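Local atomic coordinates of 433aa long hypothetical phosphoribosylglycinamide formyl transferase (Pyrococcus horikoshii, PDB entry 2CZG), a protein that is of unconfirmed function but belongs by sequence to the ATP-grasp superfamily, with preATP-grasp, ATP-grasp and PurT-type C-terminal domains. Residues 214-219 with 324-329. Numbering follows the deposited sequence.
Sequences LAVRHF and LPIPGE
I326 sets its CB over one face of the H218 imidazole. This CB stands 3.9 Å from the centroid of the ring and 13° off the ring normal, a CH-pi contact made almost squarely over the centre. From there the chain of I326 runs out across the imidazole: CG1 sits beside the backbone N (chi1 -63°), and the extended second torsion carries CD1 to 3.8 Å from H218 CG, close also to CD2. CD1 then meets V216 CG1 at 4.1 Å, the two side chains crossing at about a right angle, so that the same methyl touches both V216 and H218, two residues apart on one side of the strand.

In H218, CG lies between the backbone N and the carbonyl carbon (chi1 61°), which brings ND1 within reach of F219 O. ND1 donates a hydrogen bond of 3.0 Å to F219 O; the bond probably helps fix the ring's rotation, although its donor lies well above the carbonyl plane. F219 O is also gripped by a water that donates to it and accepts from I326 N, both at 2.8 Å. A second water accepts from F219 N and donates to L324 O at 2.7 Å. With no direct hydrogen bond between the segments, these two waters tie the backbone end of the strand to the loop.

I326 also packs on L316 of helix 313-322, while the second subunit reaches the loop through its L362 on L324 and its S367 on P325. The buried contact thus fastens the loop between helix 313-322 and strand 329-331 to the end of strand 209-219 of the mixed sheet, in the ATP-grasp part of the chain.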
loop_
_atom_site.group_PDB
_atom_site.type_symbol
_atom_site.label_atom_id
_atom_site.label_comp_id
_atom_site.label_asym_id
_atom_site.label_seq_id
_atom_site.Cartn_x
_atom_site.Cartn_y
_atom_site.Cartn_z
ATOM N N LEU A 214 -13.241 15.415 0.368
ATOM C CA LEU A 214 -11.871 15.348 -0.142
ATOM C C LEU A 214 -11.730 15.720 -1.617
ATOM O O LEU A 214 -11.171 14.968 -2.432
ATOM C CB LEU A 214 -11.313 13.944 0.122
ATOM C CG LEU A 214 -11.209 13.619 1.620
ATOM C CD1 LEU A 214 -11.075 12.106 1.828
ATOM C CD2 LEU A 214 -10.021 14.377 2.232
ATOM N N ALA A 215 -12.215 16.912 -1.946
ATOM C CA ALA A 215 -12.178 17.403 -3.311
ATOM C C ALA A 215 -10.745 17.519 -3.827
ATOM O O ALA A 215 -9.869 18.036 -3.133
ATOM C CB ALA A 215 -12.886 18.751 -3.389
ATOM N N VAL A 216 -10.514 17.048 -5.054
ATOM C CA VAL A 216 -9.179 17.117 -5.642
ATOM C C VAL A 216 -9.152 17.923 -6.928
ATOM O O VAL A 216 -9.942 17.674 -7.843
ATOM C CB VAL A 216 -8.614 15.733 -6.017
ATOM C CG1 VAL A 216 -7.093 15.819 -6.087
ATOM C CG2 VAL A 216 -9.066 14.685 -5.049
ATOM N N ARG A 217 -8.225 18.871 -7.001
ATOM C CA ARG A 217 -8.058 19.685 -8.194
ATOM C C ARG A 217 -6.879 19.091 -8.975
ATOM O O ARG A 217 -5.753 19.020 -8.478
ATOM C CB ARG A 217 -7.772 21.144 -7.809
ATOM C CG ARG A 217 -9.015 21.912 -7.305
ATOM C CD ARG A 217 -8.685 23.341 -6.875
ATOM N NE ARG A 217 -8.052 24.127 -7.929
ATOM C CZ ARG A 217 -8.697 24.775 -8.904
ATOM N NH1 ARG A 217 -10.022 24.744 -8.980
ATOM N NH2 ARG A 217 -8.007 25.477 -9.798
ATOM N N HIS A 218 -7.151 18.646 -10.195
ATOM C CA HIS A 218 -6.121 18.052 -11.033
ATOM C C HIS A 218 -6.411 18.326 -12.511
ATOM O O HIS A 218 -7.473 18.843 -12.870
ATOM C CB HIS A 218 -6.100 16.560 -10.803
ATOM C CG HIS A 218 -7.387 15.888 -11.161
ATOM N ND1 HIS A 218 -7.604 15.303 -12.391
ATOM C CD2 HIS A 218 -8.539 15.739 -10.464
ATOM C CE1 HIS A 218 -8.832 14.818 -12.434
ATOM N NE2 HIS A 218 -9.420 15.072 -11.282
ATOM N N PHE A 219 -5.463 17.960 -13.362
ATOM C CA PHE A 219 -5.607 18.151 -14.796
ATOM C C PHE A 219 -6.413 17.059 -15.477
ATOM O O PHE A 219 -6.382 15.895 -15.051
ATOM C CB PHE A 219 -4.243 18.176 -15.467
ATOM C CG PHE A 219 -3.409 19.365 -15.117
ATOM C CD1 PHE A 219 -3.899 20.655 -15.296
ATOM C CD2 PHE A 219 -2.096 19.197 -14.689
ATOM C CE1 PHE A 219 -3.083 21.766 -15.056
ATOM C CE2 PHE A 219 -1.272 20.300 -14.448
ATOM C CZ PHE A 219 -1.762 21.586 -14.631
ATOM N N LEU A 324 -0.483 14.511 -13.044
ATOM C CA LEU A 324 -1.044 13.302 -13.636
ATOM C C LEU A 324 -2.568 13.311 -13.551
ATOM O O LEU A 324 -3.150 13.983 -12.698
ATOM C CB LEU A 324 -0.496 12.070 -12.908
ATOM C CG LEU A 324 1.027 11.910 -12.991
ATOM C CD1 LEU A 324 1.495 10.906 -11.933
ATOM C CD2 LEU A 324 1.423 11.446 -14.408
ATOM N N PRO A 325 -3.236 12.573 -14.449
ATOM C CA PRO A 325 -4.698 12.530 -14.424
ATOM C C PRO A 325 -5.241 11.636 -13.324
ATOM O O PRO A 325 -4.499 10.890 -12.684
ATOM C CB PRO A 325 -5.046 11.980 -15.801
ATOM C CG PRO A 325 -3.908 11.080 -16.100
ATOM C CD PRO A 325 -2.718 11.911 -15.660
ATOM N N ILE A 326 -6.550 11.726 -13.116
ATOM C CA ILE A 326 -7.248 10.904 -12.139
ATOM C C ILE A 326 -8.582 10.508 -12.791
ATOM O O ILE A 326 -9.382 11.364 -13.162
ATOM C CB ILE A 326 -7.508 11.670 -10.813
ATOM C CG1 ILE A 326 -6.172 12.047 -10.153
ATOM C CG2 ILE A 326 -8.297 10.792 -9.868
ATOM C CD1 ILE A 326 -6.281 12.991 -8.945
ATOM N N PRO A 327 -8.822 9.197 -12.961
ATOM C CA PRO A 327 -10.080 8.760 -13.584
ATOM C C PRO A 327 -11.257 9.145 -12.721
ATOM O O PRO A 327 -11.187 9.061 -11.492
ATOM C CB PRO A 327 -9.928 7.235 -13.678
ATOM C CG PRO A 327 -8.438 7.013 -13.612
ATOM C CD PRO A 327 -7.981 8.042 -12.607
ATOM N N GLY A 328 -12.338 9.566 -13.367
ATOM C CA GLY A 328 -13.527 9.953 -12.635
ATOM C C GLY A 328 -14.783 9.340 -13.208
ATOM O O GLY A 328 -14.731 8.394 -13.995
ATOM N N GLU A 329 -15.923 9.878 -12.798
ATOM C CA GLU A 329 -17.221 9.413 -13.261
ATOM C C GLU A 329 -18.200 10.577 -13.147
ATOM O O GLU A 329 -18.621 10.943 -12.043
ATOM C CB GLU A 329 -17.701 8.231 -12.405
ATOM C CG GLU A 329 -18.966 7.539 -12.931
ATOM C CD GLU A 329 -19.419 6.337 -12.090
ATOM O OE1 GLU A 329 -20.450 5.728 -12.439
ATOM O OE2 GLU A 329 -18.755 5.996 -11.090
HETATM O O HOH W 1 -7.834 13.471 -14.935
HETATM O O HOH W 2 -2.916 16.658 -12.314
#